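Local coordinates for enoyl-CoA hydratase/isomerase family protein (Ruegeria pomeroyi, PDB 3L3S), which belongs to the crotonase superfamily and probably acts as a hydro-lyase of the enoyl-CoA hydratase/isomerase type in fatty acid metabolism, at residues L30-I35 with D88-C93. Sequence-based numbering, arbitrary orientation.
Sequences LSRAMI and DLFEAC
The first turn of helix 32-45 lies beside a middle turn of helix 84-101, the two segments running in the same direction and in register Arg32 with Leu89 (CA-CA 5.8 Å) and Ile35 with Cys93 (CA-CA 6.2 Å). Residues 32-35 and 88-93 are alpha-helical, the latter with Ala92 N to Asp88 O at 3.1 Å and Cys93 N to Leu89 O at 2.9 Å. Leu30 is non-helical (phi/psi -85/73), its O 4.3 Å from Leu89 CD1. Ser31, extended at -78/176, is the N-cap: its p rotamer brings OG within 3.4 Å of N of Met34 (present as selenomethionine) in a weak capping bond, while Ile35 N donates to Ser31 O at 3.0 Å. Arg32 (t, p, t) starts sideways from the backbone and reaches across to the partner helix. Its NE donates to Asp88 OD2 at 2.9 Å in a salt bridge near the guanidinium plane, and the group's face rests on Ala92, CZ to CB 3.6 Å. Leu89 (t, p) places CD1 beside the helix start, 3.9 Å from Arg32 N. Ile35 (m, t) points toward the partner helix: CD1 lies 3.9 Å from both Leu89 CD1 and Cys93 CB, and CG2 4.2 Å from Ala92 CB. A salt bridge thus flanks, on the solvent-facing side, an apolar contact joining the start of helix 32-45, with the residues just before it, to one face of helix 84-101 in the crotonase fold. Leu30 and Cys93 continue inward to helix 118-124, and the Leu30 backbone bonds to Gly66 beyond strand 62-64; on another side of helix 84-101, Phe90 meets Phe243 of a neighbouring subunit edge-to-face.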
loop_
_atom_site.group_PDB
_atom_site.type_symbol
_atom_site.label_atom_id
_atom_site.label_comp_id
_atom_site.label_asym_id
_atom_site.label_seq_id
_atom_site.Cartn_x
_atom_site.Cartn_y
_atom_site.Cartn_z
ATOM N N LEU B 30 20.189 -20.636 2.375
ATOM C CA LEU B 30 20.834 -19.489 2.987
ATOM C C LEU B 30 21.458 -19.925 4.311
ATOM O O LEU B 30 20.926 -19.662 5.398
ATOM C CB LEU B 30 19.845 -18.333 3.188
ATOM C CG LEU B 30 19.338 -17.654 1.913
ATOM C CD1 LEU B 30 18.123 -16.828 2.203
ATOM C CD2 LEU B 30 20.406 -16.796 1.287
ATOM N N SER B 31 22.559 -20.673 4.201
ATOM C CA SER B 31 23.327 -21.118 5.362
ATOM C C SER B 31 24.150 -19.895 5.803
ATOM O O SER B 31 24.116 -18.854 5.131
ATOM C CB SER B 31 24.248 -22.287 4.984
ATOM O OG SER B 31 25.188 -21.933 3.985
ATOM N N ARG B 32 24.890 -20.002 6.905
ATOM C CA ARG B 32 25.695 -18.876 7.376
ATOM C C ARG B 32 26.797 -18.509 6.373
ATOM O O ARG B 32 27.054 -17.326 6.134
ATOM C CB ARG B 32 26.251 -19.164 8.776
ATOM C CG ARG B 32 26.993 -17.999 9.440
ATOM C CD ARG B 32 26.156 -16.712 9.558
ATOM N NE ARG B 32 27.004 -15.567 9.877
ATOM C CZ ARG B 32 27.639 -14.818 8.977
ATOM N NH1 ARG B 32 27.519 -15.071 7.682
ATOM N NH2 ARG B 32 28.415 -13.824 9.378
ATOM N N ALA B 33 27.337 -19.526 5.701
ATOM C CA ALA B 33 28.393 -19.350 4.704
ATOM C C ALA B 33 27.862 -18.776 3.387
ATOM O O ALA B 33 28.613 -18.161 2.635
ATOM C CB ALA B 33 29.111 -20.682 4.458
HETATM N N MSE B 34 26.570 -18.993 3.122
HETATM C CA MSE B 34 25.914 -18.493 1.910
HETATM C C MSE B 34 25.560 -17.019 2.093
HETATM O O MSE B 34 25.732 -16.217 1.173
HETATM C CB MSE B 34 24.662 -19.327 1.572
HETATM C CG MSE B 34 23.839 -18.848 0.365
HETATM SE SE MSE B 34 24.727 -18.964 -1.368
HETATM C CE MSE B 34 23.955 -20.648 -1.953
ATOM N N ILE B 35 25.098 -16.674 3.294
ATOM C CA ILE B 35 24.746 -15.300 3.651
ATOM C C ILE B 35 26.012 -14.433 3.594
ATOM O O ILE B 35 25.976 -13.338 3.048
ATOM C CB ILE B 35 24.082 -15.248 5.053
ATOM C CG1 ILE B 35 22.684 -15.872 4.979
ATOM C CG2 ILE B 35 23.999 -13.804 5.590
ATOM C CD1 ILE B 35 22.122 -16.302 6.314
ATOM N N ASP B 88 23.630 -15.312 15.630
ATOM C CA ASP B 88 24.627 -14.862 14.656
ATOM C C ASP B 88 24.049 -14.981 13.238
ATOM O O ASP B 88 24.226 -14.076 12.414
ATOM C CB ASP B 88 25.915 -15.695 14.796
ATOM C CG ASP B 88 26.919 -15.420 13.693
ATOM O OD1 ASP B 88 27.647 -14.412 13.780
ATOM O OD2 ASP B 88 26.951 -16.199 12.720
ATOM N N LEU B 89 23.326 -16.080 13.003
ATOM C CA LEU B 89 22.693 -16.397 11.721
ATOM C C LEU B 89 21.680 -15.342 11.289
ATOM O O LEU B 89 21.831 -14.757 10.222
ATOM C CB LEU B 89 22.024 -17.789 11.776
ATOM C CG LEU B 89 21.246 -18.364 10.579
ATOM C CD1 LEU B 89 22.166 -18.686 9.416
ATOM C CD2 LEU B 89 20.508 -19.617 11.009
ATOM N N PHE B 90 20.702 -15.074 12.152
ATOM C CA PHE B 90 19.650 -14.100 11.879
ATOM C C PHE B 90 20.098 -12.635 11.812
ATOM O O PHE B 90 19.602 -11.888 10.960
ATOM C CB PHE B 90 18.474 -14.289 12.844
ATOM C CG PHE B 90 17.810 -15.642 12.743
ATOM C CD1 PHE B 90 17.593 -16.259 11.491
ATOM C CD2 PHE B 90 17.426 -16.328 13.904
ATOM C CE1 PHE B 90 17.005 -17.553 11.402
ATOM C CE2 PHE B 90 16.836 -17.620 13.833
ATOM C CZ PHE B 90 16.630 -18.232 12.576
ATOM N N GLU B 91 21.049 -12.239 12.674
ATOM C CA GLU B 91 21.588 -10.869 12.676
ATOM C C GLU B 91 22.383 -10.590 11.397
ATOM O O GLU B 91 22.344 -9.472 10.858
ATOM C CB GLU B 91 22.454 -10.599 13.918
ATOM C CG GLU B 91 21.641 -10.275 15.184
ATOM C CD GLU B 91 22.444 -10.307 16.494
ATOM O OE1 GLU B 91 21.805 -10.159 17.556
ATOM O OE2 GLU B 91 23.686 -10.486 16.486
ATOM N N ALA B 92 23.044 -11.632 10.885
ATOM C CA ALA B 92 23.824 -11.533 9.653
ATOM C C ALA B 92 22.894 -11.577 8.452
ATOM O O ALA B 92 23.167 -10.939 7.430
ATOM C CB ALA B 92 24.834 -12.642 9.572
ATOM N N CYS B 93 21.790 -12.316 8.590
ATOM C CA CYS B 93 20.796 -12.424 7.527
ATOM C C CYS B 93 20.064 -11.096 7.380
ATOM O O CYS B 93 19.855 -10.639 6.266
ATOM C CB CYS B 93 19.788 -13.537 7.804
ATOM S SG CYS B 93 18.527 -13.663 6.525
#